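Local coordinates for protein 2-Keto-3-deoxy-(6-phospho-)gluconate aldolase (Thermoproteus tenax, PDB 2R91) that is an aldolase of the dihydrodipicolinate synthetase family, with a TIM-barrel fold and an assembly of four identical chains, at residues Ala5-Thr9 and Thr41-Gly45; Arg66-Ala72 and Ala91-Leu97; Ser196-Tyr200 and Tyr239-Val243. All coordinates share one frame. Residue numbers count along the deposited sequence, not the author numbering.

How the interactions relate
All three interactions belong to one TIM barrel. Interaction 1 lies at the C-terminal ends of the first two barrel strands, where Thr42 binds a sulfate ion, probably from the crystallisation liquor, at the end of the barrel where active sites of TIM barrels lie. Interaction 3 adjoins it: Asn199 ND2 is 3.0 Å from Pro6 O, Asn199 OD1 is 3.1 Å from Ile8 N, and Ile8 CG2 meets Val243 CG1 at 3.4 Å. The side chain of Ser196 is also about 5 Å from the sulfate. Interaction 2 pairs the third and fourth strands and does not touch the others; its centre is about 12 Å from that of interaction 1 and about 19 Å from that of interaction 3, across the chain's centre.

Interaction 1. Residues Ala5-Thr9 and Thr41-Gly45; sequences APVIT and TTGLG. With SO4 (sulfate ion), chain E.
Thr42 and Thr9 make the decisive side-chain contacts here, both with chi1 in the m well. Residues 41-44 form a type I turn closed by Leu44 N to Thr41 O at 2.9 Å. An inverse gamma turn centred on Pro6 bends the chain, bringing the Ile8 CA to 4.2 Å from the Gly43 CA. Thr9 OG1 donates to Gly43 O at 2.6 Å, and a water joins Thr9 N (2.9 Å) to Thr42 O (2.7 Å). Gly43 has to be small: its CA is 3.2 Å from Val7 O, which a CB would hit. Thr42 CG2 packs 3.2 Å from Pro6 O and 4.0 Å from CG2 of Ile8 (chi1 p, chi2 t), while its N and OG1 bind sulfate O3 (2.9 Å) and O4 (2.7 Å). The ion, probably from the crystallisation liquor, sits at the C-terminal end of the barrel, where TIM-barrel active sites lie, and may mark a pocket; Tyr128, Lys153 and Thr155 also bind it. Val7 packs on helix 18-30, and Ile8 reaches both that helix and helix 239-251.

Interaction 2. Residues Arg66-Ala72 and Ala91-Leu97; sequences RVIVQVA and AEAVASL
A bidentate salt bridge closes one end of this pair of parallel strands: Arg66 NE donates to Glu92 OE1 at 2.9 Å and Arg66 NH2 to Glu92 OE2 at 2.8 Å. A kink at chi3 p in Arg66 (chi1 m, chi2 t) and chi1 p, chi2 t in Glu92 bring Glu92 OE2 to the edge of the guanidinium, and Glu2 is a second salt-bridge partner of Arg66. Backbone bonds follow: Glu92 N to Val67 O (2.8 Å), Val69 N to Ala93 O (3.3 Å), Ala95 N to Val69 O (2.8 Å) and Val71 N to Ala95 O (2.8 Å). Beyond them Gln70 OE1, carried on a chi1 t, chi2 p side chain, accepts from Leu97 N (3.2 Å) and Ala72 N (3.1 Å), tying up amides where the strands end. Strands 67-70 and 93-96 approach to 4.5 Å at a signed angle of -30°, with Ile68 paired to Ala93, Val69 to Val94 and Gln70 to Ala95. Small alanines suit the face shared with Ile68, whose CG1 lies 3.9 Å from Ala93 CB and CG2 4.0 Å from Ala95 CB. Val69 CG2 meets Ala91 CB at 4.1 Å, and Val71 CG1 meets Val94 CB at 4.1 Å. This is a barrel beta-alpha-beta unit: Ile68, Gln70, Ala93 and Ala95 face inward beside Phe37 or Phe126, while Val69 and Val94 lie under the connecting helix 76-88, and strands 35-38 and 125-129 flank the pair.

Interaction 3. Residues Ser196-Tyr200 and Tyr239-Val243; sequences SSANY and YAAAV
In this TIM barrel, the loop after the last barrel strand packs against helix 239-251, one of the helices that follow the barrel. Residues 196-199 have helical backbone angles, with Asn199 N bonded to Ser196 O at 3.0 Å; the opposing segment is a true helical turn, Val243 N to Tyr239 O at 3.0 Å. Tyr239 (chi1 t) reaches across so that its OH forms hydrogen bonds of 2.7 Å with Ser196 OG and 2.7 Å with Tyr200 OH. Both Ser196 and Tyr200 have chi1 p, which brings their hydroxyls to this one phenol. Ser196 OG is also bonded to Asp179, as is Ser197 OG. Asparagine suits position 199 because its amide can give and accept: Asn199 ND2 donates to Ser196 O at 2.9 Å. The same ND2 donates to Pro6 O, while OD1 bonds Ile8 N and His24. Beside these bonds Val243 (chi1 t) adds an apolar contact, its CG1 lying 4.1 Å from Asn199 CB and 4.2 Å from Tyr200 CD2.

Interaction 1. Residues Ala5-Thr9 and Thr41-Gly45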
loop_
_atom_site.group_PDB
_atom_site.type_symbol
_atom_site.label_atom_id
_atom_site.label_comp_id
_atom_site.label_asym_id
_atom_site.label_seq_id
_atom_site.Cartn_x
_atom_site.Cartn_y
_atom_site.Cartn_z
ATOM N N ALA A 5 7.384 -25.558 13.693
ATOM C CA ALA A 5 6.786 -25.836 12.401
ATOM C C ALA A 5 5.301 -25.445 12.364
ATOM O O ALA A 5 4.509 -26.002 13.117
ATOM C CB ALA A 5 6.942 -27.294 12.065
ATOM N N PRO A 6 4.919 -24.507 11.461
ATOM C CA PRO A 6 3.498 -24.235 11.218
ATOM C C PRO A 6 3.086 -25.348 10.266
ATOM O O PRO A 6 3.199 -25.239 9.028
ATOM C CB PRO A 6 3.508 -22.830 10.564
ATOM C CG PRO A 6 4.854 -22.827 9.750
ATOM C CD PRO A 6 5.818 -23.730 10.556
ATOM N N VAL A 7 2.658 -26.462 10.861
ATOM C CA VAL A 7 2.495 -27.714 10.156
ATOM C C VAL A 7 1.340 -27.681 9.171
ATOM O O VAL A 7 0.307 -27.039 9.425
ATOM C CB VAL A 7 2.369 -28.878 11.179
ATOM C CG1 VAL A 7 1.013 -28.789 11.939
ATOM C CG2 VAL A 7 2.583 -30.231 10.495
ATOM N N ILE A 8 1.527 -28.349 8.028
ATOM C CA ILE A 8 0.446 -28.500 7.068
ATOM C C ILE A 8 -0.677 -29.377 7.646
ATOM O O ILE A 8 -0.428 -30.287 8.424
ATOM C CB ILE A 8 0.927 -29.128 5.723
ATOM C CG1 ILE A 8 1.728 -30.410 5.986
ATOM C CG2 ILE A 8 1.766 -28.092 4.899
ATOM C CD1 ILE A 8 2.084 -31.222 4.732
ATOM N N THR A 9 -1.899 -29.115 7.197
ATOM C CA THR A 9 -3.042 -29.924 7.519
ATOM C C THR A 9 -3.255 -30.895 6.338
ATOM O O THR A 9 -3.529 -30.476 5.220
ATOM C CB THR A 9 -4.258 -29.018 7.728
ATOM O OG1 THR A 9 -4.008 -28.113 8.815
ATOM C CG2 THR A 9 -5.506 -29.850 7.998
ATOM N N THR A 41 -1.347 -20.265 9.162
ATOM C CA THR A 41 -1.703 -20.061 7.748
ATOM C C THR A 41 -1.215 -21.199 6.884
ATOM O O THR A 41 -1.933 -21.664 5.999
ATOM C CB THR A 41 -1.139 -18.710 7.211
ATOM O OG1 THR A 41 -1.669 -17.683 8.025
ATOM C CG2 THR A 41 -1.552 -18.477 5.755
ATOM N N THR A 42 0.008 -21.665 7.124
ATOM C CA THR A 42 0.539 -22.813 6.391
ATOM C C THR A 42 -0.354 -24.091 6.598
ATOM O O THR A 42 -0.463 -24.928 5.675
ATOM C CB THR A 42 2.019 -23.090 6.789
ATOM O OG1 THR A 42 2.789 -21.925 6.487
ATOM C CG2 THR A 42 2.602 -24.309 6.038
ATOM N N GLY A 43 -0.978 -24.194 7.790
ATOM C CA GLY A 43 -1.963 -25.269 8.104
ATOM C C GLY A 43 -3.382 -24.975 7.632
ATOM O O GLY A 43 -4.341 -25.700 7.976
ATOM N N LEU A 44 -3.540 -23.917 6.829
ATOM C CA LEU A 44 -4.851 -23.509 6.304
ATOM C C LEU A 44 -5.862 -23.126 7.392
ATOM O O LEU A 44 -7.062 -23.270 7.191
ATOM C CB LEU A 44 -5.480 -24.601 5.423
ATOM C CG LEU A 44 -4.855 -25.024 4.093
ATOM C CD1 LEU A 44 -5.893 -25.639 3.190
ATOM C CD2 LEU A 44 -4.049 -23.901 3.398
ATOM N N GLY A 45 -5.373 -22.608 8.509
ATOM C CA GLY A 45 -6.207 -22.354 9.691
ATOM C C GLY A 45 -7.571 -21.745 9.439
ATOM O O GLY A 45 -8.587 -22.315 9.826
HETATM S S SO4 E . 2.655 -19.327 8.631
HETATM O O1 SO4 E . 2.409 -17.965 9.174
HETATM O O2 SO4 E . 4.084 -19.589 8.933
HETATM O O3 SO4 E . 1.744 -20.383 9.035
HETATM O O4 SO4 E . 2.489 -19.366 7.156
HETATM O O HOH W 1 -2.266 -26.952 5.340
#

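Interaction 2. Residues Arg66-Ala72 and Ala91-Leu97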
loop_
_atom_site.group_PDB
_atom_site.type_symbol
_atom_site.label_atom_id
_atom_site.label_comp_id
_atom_site.label_asym_id
_atom_site.label_seq_id
_atom_site.Cartn_x
_atom_site.Cartn_y
_atom_site.Cartn_z
ATOM N N ARG A 66 5.387 -30.976 22.208
ATOM C CA ARG A 66 5.235 -29.524 22.366
ATOM C C ARG A 66 4.376 -28.959 21.227
ATOM O O ARG A 66 4.776 -28.993 20.055
ATOM C CB ARG A 66 6.594 -28.822 22.374
ATOM C CG ARG A 66 7.548 -29.305 23.478
ATOM C CD ARG A 66 8.825 -28.461 23.584
ATOM N NE ARG A 66 8.468 -27.078 23.837
ATOM C CZ ARG A 66 9.279 -26.046 23.707
ATOM N NH1 ARG A 66 10.535 -26.245 23.330
ATOM N NH2 ARG A 66 8.829 -24.819 23.955
ATOM N N VAL A 67 3.211 -28.422 21.581
ATOM C CA VAL A 67 2.193 -28.050 20.579
ATOM C C VAL A 67 1.604 -26.706 20.944
ATOM O O VAL A 67 1.225 -26.463 22.111
ATOM C CB VAL A 67 1.043 -29.125 20.493
ATOM C CG1 VAL A 67 -0.081 -28.650 19.603
ATOM C CG2 VAL A 67 1.560 -30.459 19.988
ATOM N N ILE A 68 1.550 -25.799 19.964
ATOM C CA ILE A 68 0.787 -24.564 20.128
ATOM C C ILE A 68 -0.350 -24.607 19.116
ATOM O O ILE A 68 -0.127 -24.934 17.949
ATOM C CB ILE A 68 1.667 -23.300 19.863
ATOM C CG1 ILE A 68 2.819 -23.223 20.871
ATOM C CG2 ILE A 68 0.817 -22.003 19.836
ATOM C CD1 ILE A 68 3.877 -22.069 20.533
ATOM N N VAL A 69 -1.568 -24.284 19.548
ATOM C CA VAL A 69 -2.726 -24.341 18.667
ATOM C C VAL A 69 -3.224 -22.924 18.325
ATOM O O VAL A 69 -3.458 -22.092 19.218
ATOM C CB VAL A 69 -3.899 -25.209 19.282
ATOM C CG1 VAL A 69 -5.073 -25.315 18.316
ATOM C CG2 VAL A 69 -3.393 -26.615 19.659
ATOM N N GLN A 70 -3.355 -22.672 17.025
ATOM C CA GLN A 70 -3.917 -21.438 16.451
ATOM C C GLN A 70 -5.445 -21.533 16.534
ATOM O O GLN A 70 -6.018 -22.442 15.953
ATOM C CB GLN A 70 -3.545 -21.311 14.947
ATOM C CG GLN A 70 -4.665 -20.506 14.078
ATOM C CD GLN A 70 -4.400 -19.232 14.529
ATOM O OE1 GLN A 70 -5.231 -18.362 14.764
ATOM N NE2 GLN A 70 -3.127 -19.159 14.907
ATOM N N VAL A 71 -6.095 -20.584 17.199
ATOM C CA VAL A 71 -7.535 -20.745 17.505
ATOM C C VAL A 71 -8.515 -19.751 16.830
ATOM O O VAL A 71 -9.737 -19.826 17.048
ATOM C CB VAL A 71 -7.756 -20.746 19.044
ATOM C CG1 VAL A 71 -6.932 -21.851 19.710
ATOM C CG2 VAL A 71 -7.449 -19.350 19.653
ATOM N N ALA A 72 -8.013 -18.831 16.001
ATOM C CA ALA A 72 -8.876 -17.753 15.532
ATOM C C ALA A 72 -10.120 -18.263 14.798
ATOM O O ALA A 72 -10.065 -19.220 14.041
ATOM C CB ALA A 72 -8.133 -16.803 14.607
ATOM N N ALA A 91 -1.811 -28.713 25.141
ATOM C CA ALA A 91 -1.099 -27.705 24.342
ATOM C C ALA A 91 -0.319 -26.839 25.290
ATOM O O ALA A 91 -0.827 -26.452 26.352
ATOM C CB ALA A 91 -2.094 -26.827 23.560
ATOM N N GLU A 92 0.889 -26.456 24.910
ATOM C CA GLU A 92 1.666 -25.645 25.812
ATOM C C GLU A 92 1.249 -24.172 25.734
ATOM O O GLU A 92 1.474 -23.388 26.661
ATOM C CB GLU A 92 3.170 -25.889 25.603
ATOM C CG GLU A 92 3.828 -25.107 24.525
ATOM C CD GLU A 92 5.364 -25.316 24.520
ATOM O OE1 GLU A 92 5.849 -26.424 24.865
ATOM O OE2 GLU A 92 6.064 -24.356 24.144
ATOM N N ALA A 93 0.595 -23.802 24.637
ATOM C CA ALA A 93 0.118 -22.433 24.471
ATOM C C ALA A 93 -0.980 -22.427 23.408
ATOM O O ALA A 93 -1.107 -23.382 22.654
ATOM C CB ALA A 93 1.284 -21.488 24.039
ATOM N N VAL A 94 -1.766 -21.362 23.352
ATOM C CA VAL A 94 -2.621 -21.148 22.169
ATOM C C VAL A 94 -2.199 -19.841 21.509
ATOM O O VAL A 94 -1.624 -18.985 22.170
ATOM C CB VAL A 94 -4.118 -21.054 22.530
ATOM C CG1 VAL A 94 -4.634 -22.447 23.025
ATOM C CG2 VAL A 94 -4.352 -19.978 23.582
ATOM N N ALA A 95 -2.488 -19.690 20.213
ATOM C CA ALA A 95 -2.176 -18.454 19.503
ATOM C C ALA A 95 -3.420 -18.009 18.771
ATOM O O ALA A 95 -4.285 -18.831 18.476
ATOM C CB ALA A 95 -1.032 -18.675 18.508
ATOM N N SER A 96 -3.513 -16.726 18.453
ATOM C CA SER A 96 -4.578 -16.264 17.559
ATOM C C SER A 96 -4.121 -15.150 16.629
ATOM O O SER A 96 -3.432 -14.212 17.051
ATOM C CB SER A 96 -5.840 -15.780 18.338
ATOM O OG SER A 96 -6.899 -15.541 17.417
ATOM N N LEU A 97 -4.514 -15.263 15.366
ATOM C CA LEU A 97 -4.573 -14.117 14.483
ATOM C C LEU A 97 -5.455 -13.084 15.161
ATOM O O LEU A 97 -6.375 -13.447 15.911
ATOM C CB LEU A 97 -5.231 -14.524 13.159
ATOM C CG LEU A 97 -4.482 -15.542 12.283
ATOM C CD1 LEU A 97 -5.386 -16.156 11.209
ATOM C CD2 LEU A 97 -3.262 -14.871 11.594
#

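Interaction 3. Residues Ser196-Tyr200 and Tyr239-Val243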
loop_
_atom_site.group_PDB
_atom_site.type_symbol
_atom_site.label_atom_id
_atom_site.label_comp_id
_atom_site.label_asym_id
_atom_site.label_seq_id
_atom_site.Cartn_x
_atom_site.Cartn_y
_atom_site.Cartn_z
ATOM N N SER A 196 7.387 -21.867 7.408
ATOM C CA SER A 196 6.710 -22.922 6.637
ATOM C C SER A 196 7.649 -24.007 6.127
ATOM O O SER A 196 7.258 -25.172 6.019
ATOM C CB SER A 196 5.951 -22.294 5.459
ATOM O OG SER A 196 6.872 -21.820 4.462
ATOM N N SER A 197 8.901 -23.639 5.823
ATOM C CA SER A 197 9.876 -24.621 5.338
ATOM C C SER A 197 10.293 -25.680 6.379
ATOM O O SER A 197 10.940 -26.670 6.027
ATOM C CB SER A 197 11.154 -23.924 4.812
ATOM O OG SER A 197 11.735 -23.141 5.827
ATOM N N ALA A 198 9.952 -25.487 7.651
ATOM C CA ALA A 198 10.152 -26.589 8.607
ATOM C C ALA A 198 9.331 -27.823 8.226
ATOM O O ALA A 198 9.620 -28.920 8.692
ATOM C CB ALA A 198 9.868 -26.156 10.046
ATOM N N ASN A 199 8.315 -27.650 7.388
ATOM C CA ASN A 199 7.601 -28.809 6.866
ATOM C C ASN A 199 8.441 -29.675 5.943
ATOM O O ASN A 199 8.385 -30.892 6.020
ATOM C CB ASN A 199 6.333 -28.404 6.110
ATOM C CG ASN A 199 5.241 -27.969 7.044
ATOM O OD1 ASN A 199 4.598 -28.810 7.679
ATOM N ND2 ASN A 199 5.062 -26.657 7.182
ATOM N N TYR A 200 9.160 -29.037 5.011
ATOM C CA TYR A 200 9.826 -29.799 3.945
ATOM C C TYR A 200 11.333 -29.897 4.088
ATOM O O TYR A 200 11.918 -30.833 3.566
ATOM C CB TYR A 200 9.440 -29.279 2.552
ATOM C CG TYR A 200 9.531 -27.764 2.343
ATOM C CD1 TYR A 200 10.713 -27.166 1.904
ATOM C CD2 TYR A 200 8.401 -26.951 2.499
ATOM C CE1 TYR A 200 10.775 -25.770 1.676
ATOM C CE2 TYR A 200 8.449 -25.578 2.277
ATOM C CZ TYR A 200 9.643 -24.997 1.847
ATOM O OH TYR A 200 9.692 -23.635 1.631
ATOM N N TYR A 239 2.046 -21.001 -3.503
ATOM C CA TYR A 239 2.922 -21.454 -2.428
ATOM C C TYR A 239 2.225 -22.440 -1.488
ATOM O O TYR A 239 2.779 -23.480 -1.156
ATOM C CB TYR A 239 3.467 -20.276 -1.616
ATOM C CG TYR A 239 4.506 -20.780 -0.648
ATOM C CD1 TYR A 239 5.735 -21.213 -1.118
ATOM C CD2 TYR A 239 4.234 -20.884 0.729
ATOM C CE1 TYR A 239 6.697 -21.726 -0.266
ATOM C CE2 TYR A 239 5.195 -21.383 1.603
ATOM C CZ TYR A 239 6.427 -21.803 1.088
ATOM O OH TYR A 239 7.386 -22.315 1.907
ATOM N N ALA A 240 1.010 -22.103 -1.063
ATOM C CA ALA A 240 0.316 -22.889 0.004
ATOM C C ALA A 240 0.089 -24.330 -0.436
ATOM O O ALA A 240 0.358 -25.277 0.319
ATOM C CB ALA A 240 -1.016 -22.199 0.393
ATOM N N ALA A 241 -0.322 -24.515 -1.691
ATOM C CA ALA A 241 -0.405 -25.873 -2.274
ATOM C C ALA A 241 0.957 -26.531 -2.520
ATOM O O ALA A 241 1.131 -27.755 -2.354
ATOM C CB ALA A 241 -1.229 -25.856 -3.560
ATOM N N ALA A 242 1.941 -25.731 -2.927
ATOM C CA ALA A 242 3.267 -26.257 -3.229
ATOM C C ALA A 242 3.993 -26.836 -2.002
ATOM O O ALA A 242 4.785 -27.773 -2.131
ATOM C CB ALA A 242 4.159 -25.140 -3.946
ATOM N N VAL A 243 3.698 -26.305 -0.810
ATOM C CA VAL A 243 4.356 -26.767 0.416
ATOM C C VAL A 243 4.226 -28.297 0.537
ATOM O O VAL A 243 5.189 -28.988 0.918
ATOM C CB VAL A 243 3.773 -26.041 1.691
ATOM C CG1 VAL A 243 4.253 -26.716 3.004
ATOM C CG2 VAL A 243 4.127 -24.569 1.718
#